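Local coordinates for protein DegQ (Legionella fallonii, PDB 3PV2) that probably acts as an HtrA-type protease and chaperone, with a trypsin-like domain followed by two PDZ domains, and assembles into large, self-compartmentizing 12-mers, at residues N364-E376 against V421-L435. Sequence-based numbering, arbitrary orientation.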
loop_
_atom_site.group_PDB
_atom_site.type_symbol
_atom_site.label_atom_id
_atom_site.label_comp_id
_atom_site.label_asym_id
_atom_site.label_seq_id
_atom_site.Cartn_x
_atom_site.Cartn_y
_atom_site.Cartn_z
ATOM N N ASN B 364 -15.377 29.373 50.172
ATOM C CA ASN B 364 -15.374 30.234 48.973
ATOM C C ASN B 364 -16.327 29.597 47.949
ATOM O O ASN B 364 -15.926 29.072 46.918
ATOM C CB ASN B 364 -13.946 30.351 48.479
ATOM C CG ASN B 364 -13.790 31.417 47.385
ATOM O OD1 ASN B 364 -14.735 32.168 47.073
ATOM N ND2 ASN B 364 -12.591 31.480 46.795
ATOM N N PRO B 365 -17.615 29.529 48.302
ATOM C CA PRO B 365 -18.463 28.569 47.573
ATOM C C PRO B 365 -18.728 28.974 46.130
ATOM O O PRO B 365 -18.981 28.094 45.280
ATOM C CB PRO B 365 -19.728 28.528 48.359
ATOM C CG PRO B 365 -19.779 29.844 49.127
ATOM C CD PRO B 365 -18.376 30.423 49.182
ATOM N N PHE B 366 -18.588 30.230 45.792
ATOM C CA PHE B 366 -18.852 30.530 44.397
ATOM C C PHE B 366 -17.640 30.647 43.562
ATOM O O PHE B 366 -17.726 30.358 42.346
ATOM C CB PHE B 366 -19.656 31.798 44.323
ATOM C CG PHE B 366 -20.907 31.762 45.173
ATOM C CD1 PHE B 366 -21.140 32.768 46.079
ATOM C CD2 PHE B 366 -21.766 30.701 45.112
ATOM C CE1 PHE B 366 -22.239 32.769 46.875
ATOM C CE2 PHE B 366 -22.915 30.655 45.943
ATOM C CZ PHE B 366 -23.165 31.720 46.834
ATOM N N LEU B 367 -16.579 31.209 44.111
ATOM C CA LEU B 367 -15.380 31.572 43.297
ATOM C C LEU B 367 -14.272 30.547 43.447
ATOM O O LEU B 367 -13.191 30.709 42.830
ATOM C CB LEU B 367 -14.850 32.925 43.783
ATOM C CG LEU B 367 -15.899 34.092 43.648
ATOM C CD1 LEU B 367 -15.214 35.434 43.996
ATOM C CD2 LEU B 367 -16.580 34.136 42.231
ATOM N N TYR B 368 -14.502 29.527 44.293
ATOM C CA TYR B 368 -13.547 28.419 44.421
ATOM C C TYR B 368 -13.086 27.882 43.042
ATOM O O TYR B 368 -13.891 27.564 42.196
ATOM C CB TYR B 368 -14.131 27.254 45.266
ATOM C CG TYR B 368 -13.273 26.013 45.160
ATOM C CD1 TYR B 368 -12.143 25.851 45.981
ATOM C CD2 TYR B 368 -13.554 25.027 44.201
ATOM C CE1 TYR B 368 -11.306 24.732 45.863
ATOM C CE2 TYR B 368 -12.691 23.914 44.037
ATOM C CZ TYR B 368 -11.574 23.770 44.887
ATOM O OH TYR B 368 -10.753 22.646 44.733
ATOM N N GLY B 369 -11.762 27.761 42.851
ATOM C CA GLY B 369 -11.207 27.122 41.652
ATOM C C GLY B 369 -11.112 28.049 40.469
ATOM O O GLY B 369 -10.740 27.591 39.377
ATOM N N LEU B 370 -11.472 29.325 40.621
ATOM C CA LEU B 370 -11.393 30.247 39.489
ATOM C C LEU B 370 -10.143 31.131 39.593
ATOM O O LEU B 370 -9.871 31.695 40.683
ATOM C CB LEU B 370 -12.633 31.135 39.433
ATOM C CG LEU B 370 -14.019 30.365 39.350
ATOM C CD1 LEU B 370 -15.134 31.431 39.347
ATOM C CD2 LEU B 370 -14.111 29.366 38.134
ATOM N N ALA B 371 -9.408 31.238 38.482
ATOM C CA ALA B 371 -8.295 32.147 38.360
ATOM C C ALA B 371 -8.870 33.387 37.712
ATOM O O ALA B 371 -9.543 33.322 36.679
ATOM C CB ALA B 371 -7.150 31.495 37.469
ATOM N N LEU B 372 -8.694 34.508 38.360
ATOM C CA LEU B 372 -9.474 35.710 38.065
ATOM C C LEU B 372 -8.511 36.901 37.961
ATOM O O LEU B 372 -7.620 37.015 38.787
ATOM C CB LEU B 372 -10.432 35.996 39.243
ATOM C CG LEU B 372 -11.488 34.938 39.562
ATOM C CD1 LEU B 372 -12.262 35.283 40.833
ATOM C CD2 LEU B 372 -12.390 34.758 38.436
ATOM N N ARG B 373 -8.699 37.780 37.004
ATOM C CA ARG B 373 -7.923 39.003 36.951
ATOM C C ARG B 373 -8.791 40.128 36.485
ATOM O O ARG B 373 -9.750 39.910 35.760
ATOM C CB ARG B 373 -6.703 38.859 36.035
ATOM C CG ARG B 373 -7.057 38.701 34.567
ATOM C CD ARG B 373 -5.904 39.092 33.603
ATOM N NE ARG B 373 -6.453 39.650 32.356
ATOM C CZ ARG B 373 -6.141 40.842 31.842
ATOM N NH1 ARG B 373 -5.249 41.629 32.432
ATOM N NH2 ARG B 373 -6.700 41.243 30.717
ATOM N N ALA B 374 -8.473 41.330 36.922
ATOM C CA ALA B 374 -9.140 42.554 36.443
ATOM C C ALA B 374 -8.966 42.719 34.915
ATOM O O ALA B 374 -7.979 42.313 34.362
ATOM C CB ALA B 374 -8.524 43.794 37.147
ATOM N N PHE B 375 -9.917 43.372 34.273
ATOM C CA PHE B 375 -9.998 43.430 32.825
ATOM C C PHE B 375 -10.701 44.712 32.440
ATOM O O PHE B 375 -11.800 45.048 32.957
ATOM C CB PHE B 375 -10.888 42.257 32.371
ATOM C CG PHE B 375 -11.015 42.091 30.882
ATOM C CD1 PHE B 375 -10.046 41.427 30.161
ATOM C CD2 PHE B 375 -12.056 42.589 30.237
ATOM C CE1 PHE B 375 -10.192 41.226 28.786
ATOM C CE2 PHE B 375 -12.217 42.413 28.861
ATOM C CZ PHE B 375 -11.265 41.714 28.151
ATOM N N GLU B 376 -10.117 45.383 31.478
ATOM C CA GLU B 376 -10.745 46.503 30.831
ATOM C C GLU B 376 -10.242 46.549 29.413
ATOM O O GLU B 376 -9.044 46.594 29.186
ATOM C CB GLU B 376 -10.394 47.837 31.444
ATOM C CG GLU B 376 -11.186 48.972 30.703
ATOM C CD GLU B 376 -11.097 50.350 31.330
ATOM O OE1 GLU B 376 -11.800 51.277 30.855
ATOM O OE2 GLU B 376 -10.321 50.499 32.300
ATOM N N VAL B 421 -11.141 42.365 41.056
ATOM C CA VAL B 421 -11.363 41.066 41.603
ATOM C C VAL B 421 -11.995 41.298 42.979
ATOM O O VAL B 421 -13.000 40.684 43.309
ATOM C CB VAL B 421 -10.037 40.222 41.611
ATOM C CG1 VAL B 421 -10.156 38.900 42.440
ATOM C CG2 VAL B 421 -9.574 39.930 40.123
ATOM N N LYS B 422 -11.446 42.196 43.781
ATOM C CA LYS B 422 -12.040 42.461 45.083
ATOM C C LYS B 422 -13.536 42.822 45.032
ATOM O O LYS B 422 -14.247 42.376 45.935
ATOM C CB LYS B 422 -11.200 43.496 45.869
ATOM C CG LYS B 422 -11.886 44.147 47.128
ATOM C CD LYS B 422 -11.800 43.339 48.453
ATOM C CE LYS B 422 -12.161 44.229 49.691
ATOM N NZ LYS B 422 -12.310 43.437 50.968
ATOM N N SER B 423 -14.007 43.583 44.008
ATOM C CA SER B 423 -15.407 43.964 43.976
ATOM C C SER B 423 -16.250 42.713 43.786
ATOM O O SER B 423 -17.325 42.594 44.370
ATOM C CB SER B 423 -15.797 44.962 42.833
ATOM O OG SER B 423 -15.392 44.520 41.494
ATOM N N LEU B 424 -15.789 41.799 42.924
ATOM C CA LEU B 424 -16.488 40.549 42.730
ATOM C C LEU B 424 -16.521 39.659 43.997
ATOM O O LEU B 424 -17.532 39.004 44.301
ATOM C CB LEU B 424 -15.805 39.788 41.623
ATOM C CG LEU B 424 -16.469 38.444 41.346
ATOM C CD1 LEU B 424 -17.987 38.527 40.921
ATOM C CD2 LEU B 424 -15.573 37.608 40.330
ATOM N N GLN B 425 -15.397 39.598 44.713
ATOM C CA GLN B 425 -15.328 38.819 45.944
ATOM C C GLN B 425 -16.262 39.401 47.014
ATOM O O GLN B 425 -16.890 38.688 47.753
ATOM C CB GLN B 425 -13.887 38.805 46.492
ATOM C CG GLN B 425 -12.965 37.846 45.724
ATOM C CD GLN B 425 -11.438 38.075 45.966
ATOM O OE1 GLN B 425 -11.000 39.165 46.312
ATOM N NE2 GLN B 425 -10.657 37.052 45.670
ATOM N N THR B 426 -16.398 40.706 47.069
ATOM C CA THR B 426 -17.281 41.312 48.046
ATOM C C THR B 426 -18.730 40.931 47.663
ATOM O O THR B 426 -19.482 40.491 48.509
ATOM C CB THR B 426 -17.080 42.853 48.009
ATOM O OG1 THR B 426 -15.741 43.173 48.394
ATOM C CG2 THR B 426 -18.046 43.611 48.934
ATOM N N ILE B 427 -19.101 41.078 46.390
ATOM C CA ILE B 427 -20.458 40.720 45.954
ATOM C C ILE B 427 -20.755 39.289 46.190
ATOM O O ILE B 427 -21.797 38.985 46.741
ATOM C CB ILE B 427 -20.712 41.109 44.497
ATOM C CG1 ILE B 427 -20.713 42.624 44.407
ATOM C CG2 ILE B 427 -22.058 40.592 43.995
ATOM C CD1 ILE B 427 -20.520 43.227 42.903
ATOM N N ALA B 428 -19.787 38.414 45.955
ATOM C CA ALA B 428 -19.961 37.005 46.158
ATOM C C ALA B 428 -20.227 36.696 47.615
ATOM O O ALA B 428 -20.837 35.682 47.894
ATOM C CB ALA B 428 -18.710 36.227 45.688
ATOM N N GLN B 429 -19.877 37.554 48.558
ATOM C CA GLN B 429 -20.262 37.281 49.957
ATOM C C GLN B 429 -21.656 37.781 50.322
ATOM O O GLN B 429 -22.041 37.629 51.450
ATOM C CB GLN B 429 -19.301 37.878 50.973
ATOM C CG GLN B 429 -17.901 37.939 50.503
ATOM C CD GLN B 429 -16.899 37.634 51.556
ATOM O OE1 GLN B 429 -16.105 38.515 51.950
ATOM N NE2 GLN B 429 -16.881 36.367 52.005
ATOM N N GLU B 430 -22.412 38.335 49.379
ATOM C CA GLU B 430 -23.788 38.736 49.642
ATOM C C GLU B 430 -24.746 37.590 50.023
ATOM O O GLU B 430 -25.431 37.700 51.095
ATOM C CB GLU B 430 -24.372 39.498 48.461
ATOM C CG GLU B 430 -23.767 40.932 48.287
ATOM C CD GLU B 430 -24.261 41.587 46.984
ATOM O OE1 GLU B 430 -25.118 40.944 46.283
ATOM O OE2 GLU B 430 -23.782 42.713 46.677
ATOM N N LYS B 431 -24.909 36.552 49.196
ATOM C CA LYS B 431 -25.993 35.539 49.529
ATOM C C LYS B 431 -25.286 34.249 49.787
ATOM O O LYS B 431 -24.201 33.980 49.210
ATOM C CB LYS B 431 -27.077 35.268 48.443
ATOM C CG LYS B 431 -27.668 36.476 47.708
ATOM C CD LYS B 431 -28.561 36.043 46.509
ATOM C CE LYS B 431 -28.445 37.030 45.277
ATOM N NZ LYS B 431 -28.368 36.394 43.862
ATOM N N LYS B 432 -25.843 33.466 50.680
ATOM C CA LYS B 432 -25.333 32.097 50.849
ATOM C C LYS B 432 -25.811 31.129 49.715
ATOM O O LYS B 432 -25.153 30.133 49.457
ATOM C CB LYS B 432 -25.749 31.568 52.226
ATOM C CG LYS B 432 -24.787 32.043 53.391
ATOM C CD LYS B 432 -23.462 31.221 53.453
ATOM C CE LYS B 432 -22.845 31.109 54.867
ATOM N NZ LYS B 432 -22.051 32.302 55.281
ATOM N N LYS B 433 -26.962 31.374 49.079
ATOM C CA LYS B 433 -27.529 30.330 48.227
ATOM C C LYS B 433 -26.942 30.326 46.781
ATOM O O LYS B 433 -26.697 29.304 46.217
ATOM C CB LYS B 433 -29.022 30.513 48.128
ATOM C CG LYS B 433 -29.678 29.595 47.088
ATOM C CD LYS B 433 -31.238 29.422 47.302
ATOM C CE LYS B 433 -31.659 27.923 47.335
ATOM N NZ LYS B 433 -31.136 27.191 48.552
ATOM N N GLU B 434 -26.739 31.477 46.194
ATOM C CA GLU B 434 -26.373 31.495 44.802
ATOM C C GLU B 434 -25.742 32.790 44.450
ATOM O O GLU B 434 -25.875 33.789 45.207
ATOM C CB GLU B 434 -27.616 31.354 44.009
ATOM C CG GLU B 434 -28.458 32.532 44.345
ATOM C CD GLU B 434 -29.945 32.310 44.072
ATOM O OE1 GLU B 434 -30.389 31.146 43.889
ATOM O OE2 GLU B 434 -30.622 33.331 44.072
ATOM N N LEU B 435 -25.014 32.786 43.354
ATOM C CA LEU B 435 -24.460 33.976 42.802
ATOM C C LEU B 435 -24.859 34.040 41.348
ATOM O O LEU B 435 -24.546 33.166 40.552
ATOM C CB LEU B 435 -22.925 33.963 42.920
ATOM C CG LEU B 435 -22.147 35.108 42.236
ATOM C CD1 LEU B 435 -22.419 36.469 42.811
ATOM C CD2 LEU B 435 -20.593 34.921 42.273
#
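F366, its CG anti to the carbonyl carbon (chi1 -53°), pushes its ring into the bend of chain that leads from helix 421-428 to strand 435-441. L435 CB lies over one face, 3.9 Å from the ring centroid in a CH-pi contact, while P365 CG covers the opposite face. In the plane of the ring, the rim meets carbonyl oxygens: F366 CE1 is 3.4 Å from A428 O and 3.3 Å from K431 O, an arrangement that probably suits the weakly positive C-H edge.

L367 splits its two methyls. CD1 rests on the aliphatic part of Q425 (3.7 Å to CG) and on A428 CB, whereas CD2 meets the CD2 methyls of both L424 and L435. L424 CD2 also touches L372 CD1, at 4.1 Å, the two side chains crossing at about a right angle. At the start of the helix V421 CG2 packs on the strand backbone, 3.7 Å from R373 CA.

The N-to-C directions of strand 370-376 and helix 421-428 differ by 122°. With the L367-L370 turn before the strand, this pairing is consistent with the peptide groove of the second PDZ domain. Q425 NE2 hydrogen-bonds to E378 OE1 of a second subunit. L424 also packs on I410 and A413 of strand 409-413, and strand 384-393 pairs with 370-378.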